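Local structure of erythromycin dehydratase (Saccharopolyspora erythraea, 3EL6) at residues P78-A88 with Y223-D231. The protein probably catalyses the dehydration of beta-hydroxyacyl intermediates carried by the synthase during assembly of the polyketide core of erythromycin. Sequence-based numbering, arbitrary orientation.
Sequences PGSVLVDLALA and YAFHPVLLD
Asp84 reaches from helix 79-88 to the loop before helix 227-231 and takes two backbone N-H groups on a single oxygen. Phe225 N gives OD1 a nearly straight bond of 2.8 Å, arriving on the anti side and 29° out of the carboxylate plane, whereas the bond from Ala224 N is weak and bent. The other oxygen, OD2, is hydrogen-bonded to His37 and lies at the edge of the Tyr223 ring, 3.3 Å from CD1.

A second polar link joins the helix starts: Ser80 OG donates to Pro227 O over 2.7 Å. With chi1 at 58°, the hydroxyl sits between its own backbone N and carbonyl carbon. Pro227 O also accepts from Asp231 N, the two donors arriving from opposite faces of its plane. A water accepts from Ser80 N; its very short approach to Asp231 OD1 is less certain. Asp231 OD2 is hydrogen-bonded to Gln235 NE2.

Apolar groups fill in around these bonds. Pro227 lays CB against Val81 CG2 at 3.7 Å, while its CD sits over one face of the Tyr223 ring, toward the rim. Leu230 CD2 meets Val83 CG1, the side chains crossing at about a right angle, and its CD1 stands over the centre of the Phe225 ring. Ala224 CB packs on Leu87 CB at 3.9 Å.

In this double hotdog fold the two are probably the central helices of the hotdogs; the axes of segments 79-88 and 227-231 approach to 8.2 Å, their N-to-C directions 120° apart. His226-Pro227 to Asp231 matches the HPxxxD motif, and Pro78 ends the HxxxGxxxxP motif begun at His69, so the contact probably sets Asp231 beside His69, as in related dehydratases. Buried Asp84, gripped on both oxygens, probably stays ionised and fixes the loop entering the second helix.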
# COMPACT_ATOMS: atom_id res chain seq x y z
N PRO A 78 21.64 -12.83 -1.13
CA PRO A 78 22.14 -12.45 -2.45
C PRO A 78 21.24 -11.34 -3.09
O PRO A 78 20.01 -11.37 -2.98
CB PRO A 78 22.02 -13.72 -3.28
CG PRO A 78 21.67 -14.83 -2.32
CD PRO A 78 21.03 -14.18 -1.11
N GLY A 79 21.88 -10.37 -3.73
CA GLY A 79 21.15 -9.34 -4.47
C GLY A 79 20.14 -9.89 -5.43
O GLY A 79 19.12 -9.22 -5.73
N SER A 80 20.39 -11.09 -5.96
CA SER A 80 19.47 -11.69 -6.92
C SER A 80 18.11 -11.98 -6.30
O SER A 80 17.13 -12.05 -7.01
CB SER A 80 20.04 -13.03 -7.44
OG SER A 80 20.26 -13.87 -6.32
N VAL A 81 18.04 -12.13 -4.98
CA VAL A 81 16.74 -12.29 -4.34
C VAL A 81 15.89 -11.01 -4.57
O VAL A 81 14.65 -11.09 -4.80
CB VAL A 81 16.93 -12.57 -2.80
CG1 VAL A 81 15.59 -12.44 -2.01
CG2 VAL A 81 17.51 -14.01 -2.68
N LEU A 82 16.52 -9.87 -4.41
CA LEU A 82 15.81 -8.59 -4.57
C LEU A 82 15.47 -8.39 -6.03
O LEU A 82 14.44 -7.82 -6.35
CB LEU A 82 16.65 -7.43 -4.05
CG LEU A 82 17.01 -7.59 -2.55
CD1 LEU A 82 17.64 -6.25 -1.98
CD2 LEU A 82 15.83 -8.11 -1.70
N VAL A 83 16.35 -8.83 -6.94
CA VAL A 83 16.06 -8.67 -8.39
C VAL A 83 14.85 -9.54 -8.77
O VAL A 83 13.91 -9.12 -9.46
CB VAL A 83 17.30 -9.04 -9.26
CG1 VAL A 83 16.97 -9.14 -10.82
CG2 VAL A 83 18.45 -8.07 -8.96
N ASP A 84 14.83 -10.79 -8.30
CA ASP A 84 13.70 -11.68 -8.64
C ASP A 84 12.42 -11.12 -8.03
O ASP A 84 11.39 -11.07 -8.67
CB ASP A 84 13.99 -13.13 -8.09
CG ASP A 84 12.72 -13.97 -8.02
OD1 ASP A 84 12.09 -14.23 -9.09
OD2 ASP A 84 12.30 -14.29 -6.89
N LEU A 85 12.50 -10.62 -6.80
CA LEU A 85 11.26 -10.09 -6.18
C LEU A 85 10.76 -8.87 -6.98
O LEU A 85 9.59 -8.70 -7.17
CB LEU A 85 11.56 -9.68 -4.73
CG LEU A 85 11.47 -10.87 -3.74
CD1 LEU A 85 12.07 -10.38 -2.45
CD2 LEU A 85 10.06 -11.37 -3.53
N ALA A 86 11.68 -8.04 -7.45
CA ALA A 86 11.29 -6.85 -8.23
C ALA A 86 10.68 -7.23 -9.57
O ALA A 86 9.75 -6.59 -10.02
CB ALA A 86 12.53 -5.91 -8.44
N LEU A 87 11.20 -8.27 -10.22
CA LEU A 87 10.58 -8.78 -11.45
C LEU A 87 9.16 -9.31 -11.19
O LEU A 87 8.27 -9.17 -12.04
CB LEU A 87 11.49 -9.90 -12.05
CG LEU A 87 12.81 -9.38 -12.64
CD1 LEU A 87 13.75 -10.60 -12.91
CD2 LEU A 87 12.53 -8.65 -14.01
N ALA A 88 8.97 -9.93 -10.03
CA ALA A 88 7.66 -10.51 -9.64
C ALA A 88 6.70 -9.36 -9.43
O ALA A 88 5.54 -9.43 -9.86
CB ALA A 88 7.78 -11.31 -8.34
N TYR A 223 8.68 -18.52 -8.44
CA TYR A 223 9.69 -17.46 -8.66
C TYR A 223 9.57 -16.89 -10.08
O TYR A 223 9.14 -17.59 -11.00
CB TYR A 223 11.13 -17.93 -8.46
CG TYR A 223 11.45 -18.34 -7.05
CD1 TYR A 223 11.71 -17.40 -6.08
CD2 TYR A 223 11.52 -19.69 -6.69
CE1 TYR A 223 12.00 -17.75 -4.77
CE2 TYR A 223 11.82 -20.05 -5.37
CZ TYR A 223 12.06 -19.08 -4.44
OH TYR A 223 12.37 -19.42 -3.16
N ALA A 224 9.97 -15.62 -10.26
CA ALA A 224 9.97 -15.04 -11.60
C ALA A 224 11.18 -15.57 -12.29
O ALA A 224 11.08 -16.10 -13.39
CB ALA A 224 10.01 -13.50 -11.55
N PHE A 225 12.33 -15.49 -11.63
CA PHE A 225 13.59 -16.15 -12.06
C PHE A 225 14.23 -16.63 -10.74
O PHE A 225 14.71 -15.82 -9.95
CB PHE A 225 14.56 -15.14 -12.71
CG PHE A 225 15.73 -15.79 -13.48
CD1 PHE A 225 15.90 -15.53 -14.84
CD2 PHE A 225 16.65 -16.64 -12.84
CE1 PHE A 225 16.98 -16.11 -15.57
CE2 PHE A 225 17.73 -17.22 -13.53
CZ PHE A 225 17.90 -16.98 -14.90
N HIS A 226 14.22 -17.93 -10.49
CA HIS A 226 14.76 -18.46 -9.21
C HIS A 226 16.03 -17.77 -8.77
O HIS A 226 17.04 -17.73 -9.51
CB HIS A 226 15.04 -19.99 -9.36
CG HIS A 226 15.17 -20.68 -8.03
ND1 HIS A 226 16.15 -20.36 -7.14
CD2 HIS A 226 14.36 -21.58 -7.40
CE1 HIS A 226 16.00 -21.07 -6.03
NE2 HIS A 226 14.92 -21.83 -6.17
N PRO A 227 16.05 -17.18 -7.55
CA PRO A 227 17.16 -16.33 -7.19
C PRO A 227 18.49 -17.05 -6.98
O PRO A 227 19.59 -16.41 -7.12
CB PRO A 227 16.66 -15.63 -5.91
CG PRO A 227 15.67 -16.55 -5.38
CD PRO A 227 15.01 -17.23 -6.49
N VAL A 228 18.42 -18.36 -6.68
CA VAL A 228 19.69 -19.07 -6.65
C VAL A 228 20.23 -19.21 -8.10
O VAL A 228 21.42 -18.95 -8.35
CB VAL A 228 19.60 -20.39 -5.91
CG1 VAL A 228 20.99 -21.11 -5.87
CG2 VAL A 228 19.17 -20.06 -4.45
N LEU A 229 19.36 -19.61 -9.00
CA LEU A 229 19.75 -19.72 -10.42
C LEU A 229 20.25 -18.37 -10.92
O LEU A 229 21.29 -18.27 -11.57
CB LEU A 229 18.60 -20.26 -11.24
CG LEU A 229 18.94 -20.57 -12.73
CD1 LEU A 229 19.91 -21.78 -12.77
CD2 LEU A 229 17.70 -20.91 -13.58
N LEU A 230 19.55 -17.28 -10.56
CA LEU A 230 19.97 -15.94 -11.05
C LEU A 230 21.28 -15.49 -10.45
O LEU A 230 22.12 -14.84 -11.11
CB LEU A 230 18.88 -14.93 -10.65
CG LEU A 230 19.10 -13.51 -11.19
CD1 LEU A 230 19.06 -13.63 -12.68
CD2 LEU A 230 17.86 -12.76 -10.69
N ASP A 231 21.53 -15.82 -9.17
CA ASP A 231 22.85 -15.50 -8.63
C ASP A 231 23.96 -16.26 -9.37
O ASP A 231 25.04 -15.74 -9.58
CB ASP A 231 22.97 -15.87 -7.14
CG ASP A 231 24.31 -15.53 -6.58
OD1 ASP A 231 24.50 -14.36 -6.21
OD2 ASP A 231 25.22 -16.41 -6.52
O HOH W 1 23.23 -12.17 -6.39